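Side-chain contacts in similarities with probable monooxygenase (Photorhabdus luminescens, PDB 4HB9), which binds FAD and probably acts as a flavin-dependent monooxygenase of the aromatic ring hydroxylase type: residues C15-L20 with I25-Y30; A61-A66 with L118-A123. All coordinates share one frame; numbering follows the deposited sequence.

Contact 1: C15-L20 with I25-Y30; sequences CLAHGL and IKVTIY. With EDO (1,2-ethanediol), chain E.
Leu20 and Ile25 meet because both turn their chains the same way: in each the first branch lies beside the backbone N and opposite the carbonyl carbon (chi1 -62° and -64°), and the two extended chains slant across one another until Leu20 CD2 rests 3.9 Å from Ile25 CD1. Val27 is set differently. The side chains of Val27 and Leu20 cross at about a right angle, with Val27 CG2, anti to the backbone N, 4.0 Å from Leu20 CD1 and 3.9 Å from Ala17 CB. Ile29 starts out beside the helix rather than at it, yet its chain swings inward and brings Ile29 CD1 to 3.6 Å from Ala17 CB. Ala17 is thus the small residue against which two strand side chains close.

One backbone bond ties the ends together. Ile25 N donates to Leu20 O at 2.9 Å, nearly straight at the hydrogen but with the donor well above the carbonyl plane, as the chain turns from helix into strand.

His18 faces the other way. His18 ND1 and O1 of an ethanediol, probably from the crystallisation liquor and held at the edge of the ring, share a hydrogen bond of 2.6 Å.

All this is the second half of the Rossmann beta-alpha-beta unit of the FAD-binding fold; the axes of helix segment 15-20 and strand 26-30 run almost antiparallel (163°), 8.3 Å apart at their closest. Strand 26-30 lies between strands 3-7 and 126-127 in the parallel sheet. Leu16 and Leu20 also pack on strand 3-7, Tyr30 at the strand's end touches the FAD, and helix 330-349 covers Cys15, Leu16 and Ile25.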
ATOM      1  N   CYS A  15      -6.547  -1.660  10.998  1.00 16.83           N
ATOM      2  CA  CYS A  15      -7.954  -1.655  10.637  1.00 17.16           C
ATOM      3  C   CYS A  15      -8.626  -2.894  11.214  1.00 16.89           C
ATOM      4  O   CYS A  15      -9.704  -2.798  11.802  1.00 16.33           O
ATOM      5  CB  CYS A  15      -8.185  -1.589   9.126  1.00 16.52           C
ATOM      6  SG  CYS A  15      -9.893  -1.243   8.654  1.00 19.09           S
ATOM      7  N   LEU A  16      -7.985  -4.052  11.047  1.00 16.48           N
ATOM      8  CA  LEU A  16      -8.512  -5.300  11.595  1.00 16.72           C
ATOM      9  C   LEU A  16      -8.728  -5.214  13.102  1.00 16.72           C
ATOM     10  O   LEU A  16      -9.755  -5.641  13.594  1.00 17.68           O
ATOM     11  CB  LEU A  16      -7.583  -6.485  11.280  1.00 16.67           C
ATOM     12  CG  LEU A  16      -8.029  -7.858  11.804  1.00 16.58           C
ATOM     13  CD1 LEU A  16      -9.378  -8.284  11.247  1.00 16.22           C
ATOM     14  CD2 LEU A  16      -6.969  -8.917  11.487  1.00 16.98           C
ATOM     15  N   ALA A  17      -7.756  -4.695  13.834  1.00 17.19           N
ATOM     16  CA  ALA A  17      -7.867  -4.652  15.287  1.00 16.70           C
ATOM     17  C   ALA A  17      -9.032  -3.767  15.721  1.00 16.89           C
ATOM     18  O   ALA A  17      -9.789  -4.142  16.602  1.00 17.03           O
ATOM     19  CB  ALA A  17      -6.563  -4.233  15.939  1.00 16.63           C
ATOM     20  N   HIS A  18      -9.242  -2.637  15.041  1.00 17.31           N
ATOM     21  CA  HIS A  18     -10.421  -1.817  15.283  1.00 16.63           C
ATOM     22  C   HIS A  18     -11.711  -2.574  15.075  1.00 16.80           C
ATOM     23  O   HIS A  18     -12.645  -2.505  15.904  1.00 16.53           O
ATOM     24  CB  HIS A  18     -10.419  -0.580  14.384  1.00 16.14           C
ATOM     25  CG  HIS A  18      -9.500   0.485  14.853  1.00 15.84           C
ATOM     26  ND1 HIS A  18      -9.652   1.111  16.066  1.00 15.49           N
ATOM     27  CD2 HIS A  18      -8.412   1.039  14.275  1.00 16.78           C
ATOM     28  CE1 HIS A  18      -8.689   1.994  16.221  1.00 16.60           C
ATOM     29  NE2 HIS A  18      -7.930   1.976  15.146  1.00 16.90           N
ATOM     30  N   GLY A  19     -11.769  -3.316  13.975  1.00 14.84           N
ATOM     31  CA  GLY A  19     -12.958  -4.063  13.651  1.00 16.03           C
ATOM     32  C   GLY A  19     -13.269  -5.143  14.673  1.00 16.20           C
ATOM     33  O   GLY A  19     -14.421  -5.305  15.090  1.00 16.38           O
ATOM     34  N   LEU A  20     -12.245  -5.892  15.066  1.00 16.85           N
ATOM     35  CA  LEU A  20     -12.431  -6.963  16.059  1.00 17.73           C
ATOM     36  C   LEU A  20     -12.872  -6.394  17.408  1.00 18.39           C
ATOM     37  O   LEU A  20     -13.785  -6.942  18.045  1.00 21.06           O
ATOM     38  CB  LEU A  20     -11.153  -7.792  16.211  1.00 17.23           C
ATOM     39  CG  LEU A  20     -10.719  -8.509  14.927  1.00 18.16           C
ATOM     40  CD1 LEU A  20      -9.378  -9.179  15.123  1.00 18.25           C
ATOM     41  CD2 LEU A  20     -11.747  -9.524  14.467  1.00 19.27           C
ATOM     42  N   ILE A  25     -14.132  -8.726  20.316  1.00 21.46           N
ATOM     43  CA  ILE A  25     -13.107  -9.775  20.238  1.00 21.67           C
ATOM     44  C   ILE A  25     -11.803  -9.279  20.810  1.00 20.87           C
ATOM     45  O   ILE A  25     -11.406  -8.138  20.582  1.00 20.28           O
ATOM     46  CB  ILE A  25     -12.974 -10.246  18.777  1.00 21.86           C
ATOM     47  CG1 ILE A  25     -14.292 -10.888  18.347  1.00 21.70           C
ATOM     48  CG2 ILE A  25     -11.800 -11.191  18.596  1.00 21.49           C
ATOM     49  CD1 ILE A  25     -14.452 -11.065  16.852  1.00 23.17           C
ATOM     50  N   LYS A  26     -11.126 -10.126  21.575  1.00 20.95           N
ATOM     51  CA  LYS A  26      -9.853  -9.785  22.173  1.00 22.98           C
ATOM     52  C   LYS A  26      -8.768  -9.828  21.102  1.00 23.34           C
ATOM     53  O   LYS A  26      -8.683 -10.798  20.343  1.00 23.30           O
ATOM     54  CB  LYS A  26      -9.511 -10.787  23.276  1.00 26.54           C
ATOM     55  CG  LYS A  26      -8.256 -10.460  24.069  1.00 31.60           C
ATOM     56  CD  LYS A  26      -7.955 -11.578  25.049  1.00 36.78           C
ATOM     57  CE  LYS A  26      -6.987 -11.125  26.125  1.00 42.07           C
ATOM     58  NZ  LYS A  26      -5.770 -10.462  25.577  1.00 43.48           N
ATOM     59  N   VAL A  27      -7.947  -8.786  21.039  1.00 22.29           N
ATOM     60  CA  VAL A  27      -6.980  -8.656  19.952  1.00 21.50           C
ATOM     61  C   VAL A  27      -5.728  -7.973  20.445  1.00 20.79           C
ATOM     62  O   VAL A  27      -5.781  -6.998  21.233  1.00 20.43           O
ATOM     63  CB  VAL A  27      -7.602  -7.923  18.716  1.00 21.86           C
ATOM     64  CG1 VAL A  27      -8.205  -6.598  19.130  1.00 22.82           C
ATOM     65  CG2 VAL A  27      -6.584  -7.744  17.583  1.00 21.69           C
ATOM     66  N   THR A  28      -4.594  -8.481  19.978  1.00 19.98           N
ATOM     67  CA  THR A  28      -3.306  -7.867  20.198  1.00 20.78           C
ATOM     68  C   THR A  28      -2.556  -7.780  18.866  1.00 20.26           C
ATOM     69  O   THR A  28      -2.640  -8.695  18.027  1.00 20.77           O
ATOM     70  CB  THR A  28      -2.468  -8.708  21.199  1.00 22.80           C
ATOM     71  OG1 THR A  28      -3.203  -8.882  22.416  1.00 23.56           O
ATOM     72  CG2 THR A  28      -1.168  -8.043  21.501  1.00 24.62           C
ATOM     73  N   ILE A  29      -1.832  -6.674  18.676  1.00 18.65           N
ATOM     74  CA  ILE A  29      -0.969  -6.514  17.527  1.00 18.76           C
ATOM     75  C   ILE A  29       0.464  -6.489  17.969  1.00 18.35           C
ATOM     76  O   ILE A  29       0.808  -5.781  18.901  1.00 20.24           O
ATOM     77  CB  ILE A  29      -1.220  -5.176  16.773  1.00 17.65           C
ATOM     78  CG1 ILE A  29      -2.646  -5.102  16.221  1.00 18.64           C
ATOM     79  CG2 ILE A  29      -0.208  -5.021  15.650  1.00 18.40           C
ATOM     80  CD1 ILE A  29      -3.006  -3.715  15.722  1.00 18.23           C
ATOM     81  N   TYR A  30       1.312  -7.221  17.266  1.00 19.14           N
ATOM     82  CA  TYR A  30       2.751  -7.217  17.511  1.00 20.47           C
ATOM     83  C   TYR A  30       3.441  -6.574  16.310  1.00 19.63           C
ATOM     84  O   TYR A  30       3.328  -7.043  15.187  1.00 20.19           O
ATOM     85  CB  TYR A  30       3.274  -8.642  17.762  1.00 21.31           C
ATOM     86  CG  TYR A  30       2.450  -9.358  18.808  1.00 23.27           C
ATOM     87  CD1 TYR A  30       2.736  -9.223  20.175  1.00 25.20           C
ATOM     88  CD2 TYR A  30       1.355 -10.122  18.442  1.00 24.34           C
ATOM     89  CE1 TYR A  30       1.955  -9.867  21.133  1.00 26.99           C
ATOM     90  CE2 TYR A  30       0.580 -10.756  19.389  1.00 24.58           C
ATOM     91  CZ  TYR A  30       0.890 -10.633  20.720  1.00 26.55           C
ATOM     92  OH  TYR A  30       0.091 -11.283  21.637  1.00 30.52           O
TER
HETATM   93  C1  EDO E 504     -11.999   0.240  18.695  1.00 28.50           C
HETATM   94  O1  EDO E 504     -10.665   0.446  18.350  1.00 22.76           O
HETATM   95  C2  EDO E 504     -12.804   0.084  17.429  1.00 27.76           C
HETATM   96  O2  EDO E 504     -13.655  -0.974  17.586  1.00 29.05           O

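Contact 2: A61-A66 with L118-A123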
ATOM      1  N   ALA A  61     -16.018   6.158  15.695  1.00 20.02           N
ATOM      2  CA  ALA A  61     -16.492   7.364  15.048  1.00 21.43           C
ATOM      3  C   ALA A  61     -15.470   8.499  15.145  1.00 20.86           C
ATOM      4  O   ALA A  61     -15.324   9.257  14.201  1.00 20.51           O
ATOM      5  CB  ALA A  61     -17.826   7.787  15.644  1.00 22.67           C
ATOM      6  N   GLU A  62     -14.747   8.618  16.253  1.00 22.22           N
ATOM      7  CA  GLU A  62     -13.816   9.748  16.362  1.00 24.04           C
ATOM      8  C   GLU A  62     -12.664   9.618  15.340  1.00 22.22           C
ATOM      9  O   GLU A  62     -12.240  10.612  14.729  1.00 18.28           O
ATOM     10  CB  GLU A  62     -13.329   9.991  17.785  1.00 27.75           C
ATOM     11  CG  GLU A  62     -12.406   8.953  18.388  1.00 34.88           C
ATOM     12  CD  GLU A  62     -11.827   9.396  19.737  1.00 43.63           C
ATOM     13  OE1 GLU A  62     -11.542  10.615  19.925  1.00 50.14           O
ATOM     14  OE2 GLU A  62     -11.621   8.514  20.596  1.00 47.39           O
ATOM     15  N   ASN A  63     -12.199   8.392  15.119  1.00 20.39           N
ATOM     16  CA  ASN A  63     -11.170   8.146  14.087  1.00 19.40           C
ATOM     17  C   ASN A  63     -11.728   8.422  12.688  1.00 18.82           C
ATOM     18  O   ASN A  63     -11.050   9.048  11.854  1.00 19.44           O
ATOM     19  CB  ASN A  63     -10.640   6.707  14.126  1.00 19.64           C
ATOM     20  CG  ASN A  63     -10.098   6.304  15.478  1.00 19.92           C
ATOM     21  OD1 ASN A  63     -10.781   6.433  16.491  1.00 21.98           O
ATOM     22  ND2 ASN A  63      -8.884   5.792  15.503  1.00 21.07           N
ATOM     23  N   TRP A  64     -12.953   7.982  12.432  1.00 17.76           N
ATOM     24  CA  TRP A  64     -13.566   8.196  11.126  1.00 17.86           C
ATOM     25  C   TRP A  64     -13.695   9.701  10.838  1.00 18.71           C
ATOM     26  O   TRP A  64     -13.316  10.185   9.767  1.00 17.55           O
ATOM     27  CB  TRP A  64     -14.930   7.498  11.036  1.00 18.71           C
ATOM     28  CG  TRP A  64     -15.688   7.876   9.826  1.00 19.30           C
ATOM     29  CD1 TRP A  64     -16.833   8.611   9.767  1.00 20.77           C
ATOM     30  CD2 TRP A  64     -15.334   7.583   8.486  1.00 19.73           C
ATOM     31  NE1 TRP A  64     -17.219   8.779   8.470  1.00 21.60           N
ATOM     32  CE2 TRP A  64     -16.306   8.174   7.659  1.00 20.95           C
ATOM     33  CE3 TRP A  64     -14.295   6.873   7.897  1.00 21.06           C
ATOM     34  CZ2 TRP A  64     -16.273   8.047   6.288  1.00 21.08           C
ATOM     35  CZ3 TRP A  64     -14.250   6.777   6.542  1.00 20.85           C
ATOM     36  CH2 TRP A  64     -15.230   7.357   5.750  1.00 20.72           C
ATOM     37  N   LEU A  65     -14.155  10.464  11.819  1.00 19.20           N
ATOM     38  CA  LEU A  65     -14.256  11.921  11.605  1.00 19.65           C
ATOM     39  C   LEU A  65     -12.888  12.554  11.337  1.00 17.71           C
ATOM     40  O   LEU A  65     -12.781  13.479  10.512  1.00 16.46           O
ATOM     41  CB  LEU A  65     -14.935  12.619  12.782  1.00 20.54           C
ATOM     42  CG  LEU A  65     -16.421  12.357  13.002  1.00 23.76           C
ATOM     43  CD1 LEU A  65     -16.924  13.223  14.145  1.00 25.83           C
ATOM     44  CD2 LEU A  65     -17.265  12.596  11.770  1.00 26.08           C
ATOM     45  N   ALA A  66     -11.843  12.074  12.014  1.00 16.85           N
ATOM     46  CA  ALA A  66     -10.480  12.581  11.784  1.00 17.16           C
ATOM     47  C   ALA A  66      -9.989  12.277  10.351  1.00 17.49           C
ATOM     48  O   ALA A  66      -9.327  13.104   9.703  1.00 17.32           O
ATOM     49  CB  ALA A  66      -9.505  12.033  12.806  1.00 17.20           C
ATOM     50  N   LEU A 118      -5.266   5.589  12.156  1.00 17.88           N
ATOM     51  CA  LEU A 118      -5.381   4.160  12.436  1.00 17.67           C
ATOM     52  C   LEU A 118      -4.811   3.776  13.810  1.00 18.60           C
ATOM     53  O   LEU A 118      -5.388   2.913  14.492  1.00 19.64           O
ATOM     54  CB  LEU A 118      -4.723   3.339  11.343  1.00 18.29           C
ATOM     55  CG  LEU A 118      -5.624   3.230  10.103  1.00 19.59           C
ATOM     56  CD1 LEU A 118      -4.789   2.752   8.936  1.00 20.23           C
ATOM     57  CD2 LEU A 118      -6.803   2.285  10.346  1.00 22.06           C
ATOM     58  N   ASN A 119      -3.716   4.407  14.229  1.00 18.66           N
ATOM     59  CA  ASN A 119      -3.116   4.072  15.529  1.00 20.59           C
ATOM     60  C   ASN A 119      -3.900   4.594  16.727  1.00 20.72           C
ATOM     61  O   ASN A 119      -3.810   4.030  17.823  1.00 19.37           O
ATOM     62  CB  ASN A 119      -1.671   4.561  15.618  1.00 22.12           C
ATOM     63  CG  ASN A 119      -0.729   3.768  14.737  1.00 24.94           C
ATOM     64  OD1 ASN A 119      -1.093   2.754  14.167  1.00 26.06           O
ATOM     65  ND2 ASN A 119       0.501   4.247  14.614  1.00 29.22           N
ATOM     66  N   LYS A 120      -4.704   5.645  16.523  1.00 20.70           N
ATOM     67  CA  LYS A 120      -5.427   6.267  17.609  1.00 21.57           C
ATOM     68  C   LYS A 120      -6.412   5.248  18.203  1.00 20.81           C
ATOM     69  O   LYS A 120      -7.174   4.638  17.478  1.00 20.65           O
ATOM     70  CB  LYS A 120      -6.190   7.492  17.097  1.00 23.88           C
ATOM     71  CG  LYS A 120      -7.092   8.156  18.109  1.00 28.39           C
ATOM     72  CD  LYS A 120      -6.325   9.120  19.008  1.00 34.52           C
ATOM     73  CE  LYS A 120      -7.274   9.958  19.865  1.00 39.03           C
ATOM     74  NZ  LYS A 120      -8.346  10.599  19.040  1.00 39.68           N
ATOM     75  N   GLY A 121      -6.408   5.090  19.523  1.00 20.82           N
ATOM     76  CA  GLY A 121      -7.318   4.152  20.158  1.00 20.89           C
ATOM     77  C   GLY A 121      -6.703   2.779  20.345  1.00 21.13           C
ATOM     78  O   GLY A 121      -7.304   1.949  21.016  1.00 21.52           O
ATOM     79  N   LEU A 122      -5.544   2.526  19.731  1.00 20.47           N
ATOM     80  CA  LEU A 122      -4.855   1.233  19.827  1.00 21.32           C
ATOM     81  C   LEU A 122      -3.587   1.272  20.689  1.00 24.17           C
ATOM     82  O   LEU A 122      -2.773   0.344  20.631  1.00 22.11           O
ATOM     83  CB  LEU A 122      -4.501   0.701  18.424  1.00 20.43           C
ATOM     84  CG  LEU A 122      -5.629   0.444  17.440  1.00 20.04           C
ATOM     85  CD1 LEU A 122      -5.055  -0.034  16.100  1.00 19.49           C
ATOM     86  CD2 LEU A 122      -6.662  -0.537  17.961  1.00 20.14           C
ATOM     87  N   ALA A 123      -3.418   2.309  21.522  1.00 25.63           N
ATOM     88  CA  ALA A 123      -2.155   2.471  22.263  1.00 27.88           C
ATOM     89  C   ALA A 123      -1.868   1.283  23.165  1.00 29.55           C
ATOM     90  O   ALA A 123      -0.719   0.918  23.373  1.00 29.83           O
ATOM     91  CB  ALA A 123      -2.166   3.750  23.090  1.00 29.25           C
TER
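Asn63 and Lys120 join the start of helix 61-70 to a type II beta turn, Asn119 to Leu122, at the end of helix 111-119. The bond across the two segments runs from Asn63 ND2 to Lys120 O, 2.9 Å long with an angle of 155° at the hydrogen. The oxygen lies almost in the amide plane of Asn63, whereas the nitrogen sits well above the plane of the Lys120 carbonyl. ND2 has its stronger partner in Ile117 O, so this buried amide nitrogen grips two carbonyls where the helix gives way to the turn.

Further out, the exposed Glu62 and Lys120 bridge the same gap by charge. Lys120 sends CG opposite its backbone N (chi1 174°) and then bends at chi2 and chi4, which brings its ammonium round to the carboxylate; the two side chains meet at about a right angle.

Leu118 and Leu122 pack on helix 11-22 behind the turn, and Leu118 also reaches Leu55 of helix 49-58. The turn itself is closed by Leu122 N bonding to Asn119 O at 3.0 Å. At the surface, the salt bridge is long and its hydrogen bond weak, Lys120 NZ lying 3.3 Å from Glu62 OE1.

Contact 1 is core and apolar: aliphatic side chains close the gap between helix 11-22 and the parallel sheet, within the beta-alpha-beta unit that contributes to the FAD site. Contact 2 is polar and partly at the surface, away from the annotated sites, with a buried amide on its inner side and a salt bridge outside. They share no segment, but helix 11-22 connects them. The helix turns Ala17 and Leu20 to the strand and His18 to the end of helix 111-119, where His18 NE2 lies 2.8 Å from Leu118 O in a probable hydrogen bond. His18 CE1 also packs against Lys120 O, the carbonyl held by Asn63.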